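Local coordinates for trehalose-6-phosphate phosphatase (Neosartorya fumigata, PDB 5DXL), which is a phosphatase of the haloacid dehalogenase (HAD) superfamily, with a Rossmann-like core of mainly parallel strands flanked by helices and a smaller alpha/beta domain beside it, at residues A5-R8 with A9-L12; V119-H122 with F123-T127; D261-G264 with T265-L269. One frame throughout, in Å; residues are numbered along the deposited sequence.

Contact 1. Residues A5-R8 with A9-L12; sequences ALDR and AKLL
One water molecule joins the side-chain ends of Asp7 and Lys10: it donates to Asp7 OD2 at 2.7 Å and accepts from Lys10 NZ, also at 2.7 Å. The two charged atoms themselves, Asp7 OD2 and Lys10 NZ, stay 4.2 Å apart, beyond a direct salt bridge. Between the water and the backbone the two side chains cross at about a right angle, and the methylenes of the extended lysine pass beside the carboxylate, with Lys10 CG 3.3 Å from Asp7 OD2.

The other carboxylate oxygen is committed to the main chain. Asp7 is the N-cap of helix 8-17, and its OD1 accepts from Lys10 N at 3.1 Å in a nearly straight bond (169° at the hydrogen). That donor meets the oxygen from well above the carboxylate plane, 65° out of it. The cap depends on the first torsion of Asp7 (chi1 -174°), which places CG beside its own carbonyl carbon and brings the carboxylate over the first turn. Regular helical bonding follows at once, from Leu11 N to Asp7 O at 3.0 Å and from Leu12 N to Arg8 O.

On the buried side, Leu6 CD2 meets Leu11 CD2 at 3.9 Å, the two leucines crossing almost perpendicularly. Leu6 also packs on Phe239 and Val241 of strand 238-243, and its backbone bonds to His255, which fixes the chain just ahead of the cap to the edge of the core sheet.

Asp7 thus divides its carboxylate between a backbone N-H and a water-linked ammonium group. The positive end of the helix and the nearby lysine would both be expected to favour its ionised form, with one oxygen serving the cap and the other the water.

Contact 2. Residues V119-H122 with F123-T127; sequences VFQH and FTERT
The guanidinium of Arg126 lies flat on one face of the His122 ring, their centres 3.5 Å apart and the planes only 16° from parallel. His122 NE2 sits over the middle of the guanidinium, while Arg126 CD rests over the same ring as a CH-pi contact. Arg126 NH1 also donates to His122 O at 3.0 Å, so the arginine holds both the ring and the backbone of one residue.

Glu125 positions this pair and is itself held by Gln121. Glu125 OE1 forms a salt bridge with Arg126 NH1 at 3.1 Å, using its anti lone pair and lying close to the guanidinium plane. Its other oxygen, Glu125 OE2, receives a nearly straight bond from Gln121 NE2 at 3.1 Å, for which Gln121 bends at its second torsion. The His122 ring also turns an edge to the face of the Phe123 ring in a T-shaped pair, planes at 78°.

Further round the helix, Phe120 O accepts from both Thr124 N and Thr124 OG1, the hydroxyl at 2.7 Å and on the opposite face of the carbonyl plane. Phe120 and Phe123 face inward, meeting Trp141 and helix 148-164.

These contacts between adjacent residues and residues four apart lie along the end of an amphipathic helix, helix 112-125, which packs with helix 148-164 beside a four-stranded antiparallel sheet, consistent with the C2-type cap domain of HAD phosphatases.

Contact 3. Residues D261-G264 with T265-L269; sequences DVIG and TISML
Helix 259-270 belongs to the Rossmann-like HAD core, and its middle turns illustrate how serine and threonine can fold their hydroxyls back onto the alpha-helical backbone. Thr265 and Asp261 give the first example. Asp261 O accepts from Thr265 N at 2.9 Å and from Thr265 OG1, also at 2.9 Å, the two donors reaching it from opposite faces of its carbonyl plane. The first torsion of Thr265 (chi1 -66°) makes this possible by setting OG1 beside its own backbone N, pointing it to the carbonyl of the preceding turn. The polar end of a buried side chain is thereby satisfied within its own helix, leaving the methyl CG2 for the neighbouring helix 8-17.

Val262 and Ile266 lie side by side on the buried flank, pointing the same way, with Val262 CG1 3.9 Å from Ile266 CD1. Ile266 CG1 passes 3.4 Å from Val262 O, the same oxygen that accepts from Ile266 N at 3.0 Å, so the isoleucine branch runs along the backbone before reaching its neighbour. Both residues touch Leu31; Ile266 also meets Thr50 and Leu54 of helix 45-56, whereas Val262 rests on Leu256 of the edge strand.

Gly264 O accepts from the backbone N of Met268, a selenomethionine whose chain bends at its third torsion and packs against Arg8. The glycine and Met268 belong to a partly exposed flank of the helix, in contrast to the buried Val262 and Ile266.

Ser267 repeats the behaviour of Thr265 two residues on. Ile263 O accepts from Ser267 N at 2.9 Å, while Ser267 OG comes to the same oxygen at 3.0 Å from above the carbonyl plane, 40° out of it.

How the contacts relate
Contacts 1 and 3 are neighbours in space although they lie near opposite ends of the chain: their centres are 11 Å apart and their side chains touch. Leu11 CD2 packs 3.5 Å from Thr265 CG2, and Arg8 NE comes within 3.3 Å of Thr265 OG1, so helix 8-17 lies against helix 259-270 beside the edge strand 254-256. Contact 2 stands apart, on the other side of the chain's centre. Its centre is about 53 Å from that of contact 1 and about 51 Å from that of contact 3, with no touch to either. Together the three illustrate local helical bonding in two separate regions, the core and the smaller alpha/beta domain.

Contact 1. Residues A5-R8 with A9-L12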
loop_
_atom_site.group_PDB
_atom_site.type_symbol
_atom_site.label_atom_id
_atom_site.label_comp_id
_atom_site.label_asym_id
_atom_site.label_seq_id
_atom_site.Cartn_x
_atom_site.Cartn_y
_atom_site.Cartn_z
ATOM N N ALA A 5 -16.399 -10.981 9.901
ATOM C CA ALA A 5 -15.512 -11.660 8.975
ATOM C C ALA A 5 -16.053 -11.526 7.556
ATOM O O ALA A 5 -17.267 -11.479 7.342
ATOM C CB ALA A 5 -15.358 -13.125 9.360
ATOM N N LEU A 6 -15.142 -11.442 6.589
ATOM C CA LEU A 6 -15.531 -11.361 5.191
ATOM C C LEU A 6 -16.557 -12.435 4.833
ATOM O O LEU A 6 -16.329 -13.616 5.066
ATOM C CB LEU A 6 -14.294 -11.491 4.301
ATOM C CG LEU A 6 -14.506 -11.412 2.792
ATOM C CD1 LEU A 6 -15.114 -10.072 2.383
ATOM C CD2 LEU A 6 -13.168 -11.646 2.097
ATOM N N ASP A 7 -17.694 -12.003 4.296
ATOM C CA ASP A 7 -18.743 -12.921 3.860
ATOM C C ASP A 7 -18.316 -13.569 2.544
ATOM O O ASP A 7 -18.451 -12.973 1.476
ATOM C CB ASP A 7 -20.061 -12.156 3.710
ATOM C CG ASP A 7 -21.247 -13.058 3.399
ATOM O OD1 ASP A 7 -21.065 -14.133 2.789
ATOM O OD2 ASP A 7 -22.373 -12.673 3.775
ATOM N N ARG A 8 -17.781 -14.778 2.618
ATOM C CA ARG A 8 -17.196 -15.406 1.439
ATOM C C ARG A 8 -18.233 -15.708 0.365
ATOM O O ARG A 8 -17.932 -15.647 -0.825
ATOM C CB ARG A 8 -16.458 -16.679 1.831
ATOM C CG ARG A 8 -15.320 -16.437 2.797
ATOM C CD ARG A 8 -14.286 -17.513 2.612
ATOM N NE ARG A 8 -13.236 -17.474 3.617
ATOM C CZ ARG A 8 -12.224 -18.334 3.646
ATOM N NH1 ARG A 8 -12.140 -19.286 2.720
ATOM N NH2 ARG A 8 -11.300 -18.245 4.594
ATOM N N ALA A 9 -19.460 -16.011 0.779
ATOM C CA ALA A 9 -20.526 -16.248 -0.193
ATOM C C ALA A 9 -20.850 -14.977 -0.982
ATOM O O ALA A 9 -20.987 -15.022 -2.209
ATOM C CB ALA A 9 -21.778 -16.781 0.501
ATOM N N LYS A 10 -20.970 -13.844 -0.290
ATOM C CA LYS A 10 -21.213 -12.567 -0.954
ATOM C C LYS A 10 -20.062 -12.201 -1.884
ATOM O O LYS A 10 -20.272 -11.680 -2.978
ATOM C CB LYS A 10 -21.412 -11.442 0.058
ATOM C CG LYS A 10 -22.783 -11.426 0.707
ATOM C CD LYS A 10 -22.944 -10.179 1.563
ATOM C CE LYS A 10 -24.331 -10.113 2.195
ATOM N NZ LYS A 10 -24.413 -9.006 3.195
ATOM N N LEU A 11 -18.842 -12.455 -1.423
ATOM C CA LEU A 11 -17.653 -12.162 -2.214
ATOM C C LEU A 11 -17.658 -12.948 -3.518
ATOM O O LEU A 11 -17.436 -12.385 -4.595
ATOM C CB LEU A 11 -16.390 -12.494 -1.414
ATOM C CG LEU A 11 -15.066 -12.092 -2.070
ATOM C CD1 LEU A 11 -14.834 -10.593 -1.928
ATOM C CD2 LEU A 11 -13.912 -12.889 -1.489
ATOM N N LEU A 12 -17.891 -14.250 -3.404
ATOM C CA LEU A 12 -17.858 -15.132 -4.563
ATOM C C LEU A 12 -18.957 -14.750 -5.555
ATOM O O LEU A 12 -18.737 -14.734 -6.768
ATOM C CB LEU A 12 -18.010 -16.586 -4.123
ATOM C CG LEU A 12 -18.009 -17.608 -5.255
ATOM C CD1 LEU A 12 -16.685 -17.540 -6.004
ATOM C CD2 LEU A 12 -18.279 -19.007 -4.714
HETATM O O HOH W 1 -23.022 -10.358 5.086
#

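Contact 2. Residues V119-H122 with F123-T127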
loop_
_atom_site.group_PDB
_atom_site.type_symbol
_atom_site.label_atom_id
_atom_site.label_comp_id
_atom_site.label_asym_id
_atom_site.label_seq_id
_atom_site.Cartn_x
_atom_site.Cartn_y
_atom_site.Cartn_z
ATOM N N VAL A 119 16.894 23.449 6.051
ATOM C CA VAL A 119 16.118 23.675 7.264
ATOM C C VAL A 119 16.490 22.676 8.362
ATOM O O VAL A 119 16.746 23.057 9.506
ATOM C CB VAL A 119 14.612 23.590 6.984
ATOM C CG1 VAL A 119 13.809 23.538 8.284
ATOM C CG2 VAL A 119 14.163 24.754 6.111
ATOM N N PHE A 120 16.516 21.392 8.023
ATOM C CA PHE A 120 16.912 20.395 9.011
ATOM C C PHE A 120 18.341 20.628 9.528
ATOM O O PHE A 120 18.612 20.437 10.715
ATOM C CB PHE A 120 16.795 18.971 8.426
ATOM C CG PHE A 120 15.395 18.390 8.435
ATOM C CD1 PHE A 120 14.335 19.026 9.057
ATOM C CD2 PHE A 120 15.154 17.167 7.809
ATOM C CE1 PHE A 120 13.058 18.457 9.052
ATOM C CE2 PHE A 120 13.888 16.588 7.807
ATOM C CZ PHE A 120 12.840 17.231 8.423
ATOM N N GLN A 121 19.261 21.041 8.656
ATOM C CA GLN A 121 20.643 21.242 9.087
ATOM C C GLN A 121 20.718 22.388 10.085
ATOM O O GLN A 121 21.478 22.346 11.054
ATOM C CB GLN A 121 21.559 21.531 7.896
ATOM C CG GLN A 121 23.008 21.769 8.290
ATOM C CD GLN A 121 23.652 20.550 8.938
ATOM O OE1 GLN A 121 23.294 19.409 8.639
ATOM N NE2 GLN A 121 24.609 20.790 9.832
ATOM N N HIS A 122 19.898 23.397 9.836
ATOM C CA HIS A 122 19.825 24.569 10.694
ATOM C C HIS A 122 19.385 24.181 12.093
ATOM O O HIS A 122 20.033 24.548 13.080
ATOM C CB HIS A 122 18.861 25.583 10.103
ATOM C CG HIS A 122 18.816 26.874 10.849
ATOM N ND1 HIS A 122 17.830 27.169 11.767
ATOM C CD2 HIS A 122 19.625 27.956 10.800
ATOM C CE1 HIS A 122 18.043 28.377 12.256
ATOM N NE2 HIS A 122 19.124 28.876 11.686
ATOM N N PHE A 123 18.286 23.432 12.170
ATOM C CA PHE A 123 17.758 22.990 13.454
ATOM C C PHE A 123 18.669 21.967 14.113
ATOM O O PHE A 123 18.735 21.901 15.342
ATOM C CB PHE A 123 16.345 22.422 13.303
ATOM C CG PHE A 123 15.277 23.468 13.300
ATOM C CD1 PHE A 123 14.677 23.865 14.489
ATOM C CD2 PHE A 123 14.890 24.082 12.121
ATOM C CE1 PHE A 123 13.688 24.842 14.498
ATOM C CE2 PHE A 123 13.906 25.061 12.117
ATOM C CZ PHE A 123 13.307 25.450 13.316
ATOM N N THR A 124 19.378 21.172 13.313
ATOM C CA THR A 124 20.312 20.210 13.880
ATOM C C THR A 124 21.452 20.911 14.621
ATOM O O THR A 124 21.768 20.561 15.758
ATOM C CB THR A 124 20.880 19.282 12.802
ATOM O OG1 THR A 124 19.794 18.525 12.257
ATOM C CG2 THR A 124 21.904 18.328 13.394
ATOM N N GLU A 125 22.045 21.915 13.987
ATOM C CA GLU A 125 23.124 22.671 14.615
ATOM C C GLU A 125 22.662 23.337 15.913
ATOM O O GLU A 125 23.471 23.607 16.805
ATOM C CB GLU A 125 23.665 23.721 13.642
ATOM C CG GLU A 125 24.349 23.126 12.421
ATOM C CD GLU A 125 24.477 24.117 11.276
ATOM O OE1 GLU A 125 23.904 25.224 11.375
ATOM O OE2 GLU A 125 25.143 23.784 10.271
ATOM N N ARG A 126 21.360 23.578 16.025
ATOM C CA ARG A 126 20.810 24.296 17.180
ATOM C C ARG A 126 20.036 23.406 18.158
ATOM O O ARG A 126 19.388 23.902 19.088
ATOM C CB ARG A 126 19.914 25.429 16.693
ATOM C CG ARG A 126 20.704 26.560 16.056
ATOM C CD ARG A 126 19.924 27.306 14.991
ATOM N NE ARG A 126 20.748 28.347 14.370
ATOM C CZ ARG A 126 21.646 28.126 13.410
ATOM N NH1 ARG A 126 21.841 26.898 12.941
ATOM N NH2 ARG A 126 22.351 29.137 12.911
ATOM N N THR A 127 20.105 22.094 17.957
ATOM C CA THR A 127 19.416 21.163 18.843
ATOM C C THR A 127 20.345 20.001 19.162
ATOM O O THR A 127 20.404 19.024 18.419
ATOM C CB THR A 127 18.108 20.630 18.219
ATOM O OG1 THR A 127 17.325 21.718 17.706
ATOM C CG2 THR A 127 17.292 19.866 19.241
#

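Contact 3. Residues D261-G264 with T265-L269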
loop_
_atom_site.group_PDB
_atom_site.type_symbol
_atom_site.label_atom_id
_atom_site.label_comp_id
_atom_site.label_asym_id
_atom_site.label_seq_id
_atom_site.Cartn_x
_atom_site.Cartn_y
_atom_site.Cartn_z
ATOM N N ASP A 261 -6.045 -17.340 5.921
ATOM C CA ASP A 261 -7.425 -17.095 5.510
ATOM C C ASP A 261 -7.476 -16.274 4.223
ATOM O O ASP A 261 -8.365 -16.459 3.396
ATOM C CB ASP A 261 -8.196 -16.396 6.634
ATOM C CG ASP A 261 -8.187 -17.202 7.912
ATOM O OD1 ASP A 261 -8.525 -18.405 7.854
ATOM O OD2 ASP A 261 -7.794 -16.650 8.953
ATOM N N VAL A 262 -6.529 -15.360 4.059
ATOM C CA VAL A 262 -6.444 -14.588 2.823
ATOM C C VAL A 262 -6.183 -15.530 1.651
ATOM O O VAL A 262 -6.875 -15.490 0.623
ATOM C CB VAL A 262 -5.337 -13.524 2.908
ATOM C CG1 VAL A 262 -5.188 -12.792 1.562
ATOM C CG2 VAL A 262 -5.643 -12.539 4.033
ATOM N N ILE A 263 -5.185 -16.395 1.809
ATOM C CA ILE A 263 -4.842 -17.321 0.738
ATOM C C ILE A 263 -6.008 -18.264 0.466
ATOM O O ILE A 263 -6.331 -18.527 -0.694
ATOM C CB ILE A 263 -3.570 -18.108 1.065
ATOM C CG1 ILE A 263 -2.392 -17.140 1.237
ATOM C CG2 ILE A 263 -3.267 -19.136 -0.029
ATOM C CD1 ILE A 263 -2.126 -16.257 0.013
ATOM N N GLY A 264 -6.667 -18.735 1.524
ATOM C CA GLY A 264 -7.837 -19.587 1.352
ATOM C C GLY A 264 -8.955 -18.908 0.580
ATOM O O GLY A 264 -9.613 -19.529 -0.263
ATOM N N THR A 265 -9.163 -17.627 0.863
ATOM C CA THR A 265 -10.188 -16.841 0.185
ATOM C C THR A 265 -9.868 -16.667 -1.301
ATOM O O THR A 265 -10.745 -16.844 -2.160
ATOM C CB THR A 265 -10.344 -15.485 0.845
ATOM O OG1 THR A 265 -10.868 -15.691 2.160
ATOM C CG2 THR A 265 -11.313 -14.617 0.069
ATOM N N ILE A 266 -8.618 -16.342 -1.613
ATOM C CA ILE A 266 -8.243 -16.182 -3.015
ATOM C C ILE A 266 -8.338 -17.529 -3.742
ATOM O O ILE A 266 -8.790 -17.582 -4.884
ATOM C CB ILE A 266 -6.833 -15.581 -3.154
ATOM C CG1 ILE A 266 -6.807 -14.195 -2.514
ATOM C CG2 ILE A 266 -6.455 -15.455 -4.626
ATOM C CD1 ILE A 266 -5.405 -13.668 -2.274
ATOM N N SER A 267 -7.955 -18.617 -3.071
ATOM C CA SER A 267 -8.111 -19.960 -3.655
ATOM C C SER A 267 -9.564 -20.265 -3.997
ATOM O O SER A 267 -9.846 -20.832 -5.059
ATOM C CB SER A 267 -7.565 -21.023 -2.703
ATOM O OG SER A 267 -6.171 -20.858 -2.533
HETATM N N MSE A 268 -10.483 -19.881 -3.114
HETATM C CA MSE A 268 -11.908 -20.068 -3.379
HETATM C C MSE A 268 -12.294 -19.351 -4.666
HETATM O O MSE A 268 -13.016 -19.908 -5.498
HETATM C CB MSE A 268 -12.770 -19.555 -2.216
HETATM C CG MSE A 268 -14.284 -19.475 -2.550
HETATM SE SE MSE A 268 -15.219 -18.606 -1.081
HETATM C CE MSE A 268 -14.589 -16.794 -1.504
ATOM N N LEU A 269 -11.812 -18.120 -4.846
ATOM C CA LEU A 269 -12.137 -17.385 -6.065
ATOM C C LEU A 269 -11.540 -18.086 -7.286
ATOM O O LEU A 269 -12.209 -18.234 -8.324
ATOM C CB LEU A 269 -11.636 -15.938 -5.986
ATOM C CG LEU A 269 -12.243 -15.093 -4.866
ATOM C CD1 LEU A 269 -11.652 -13.691 -4.939
ATOM C CD2 LEU A 269 -13.768 -15.038 -4.965
#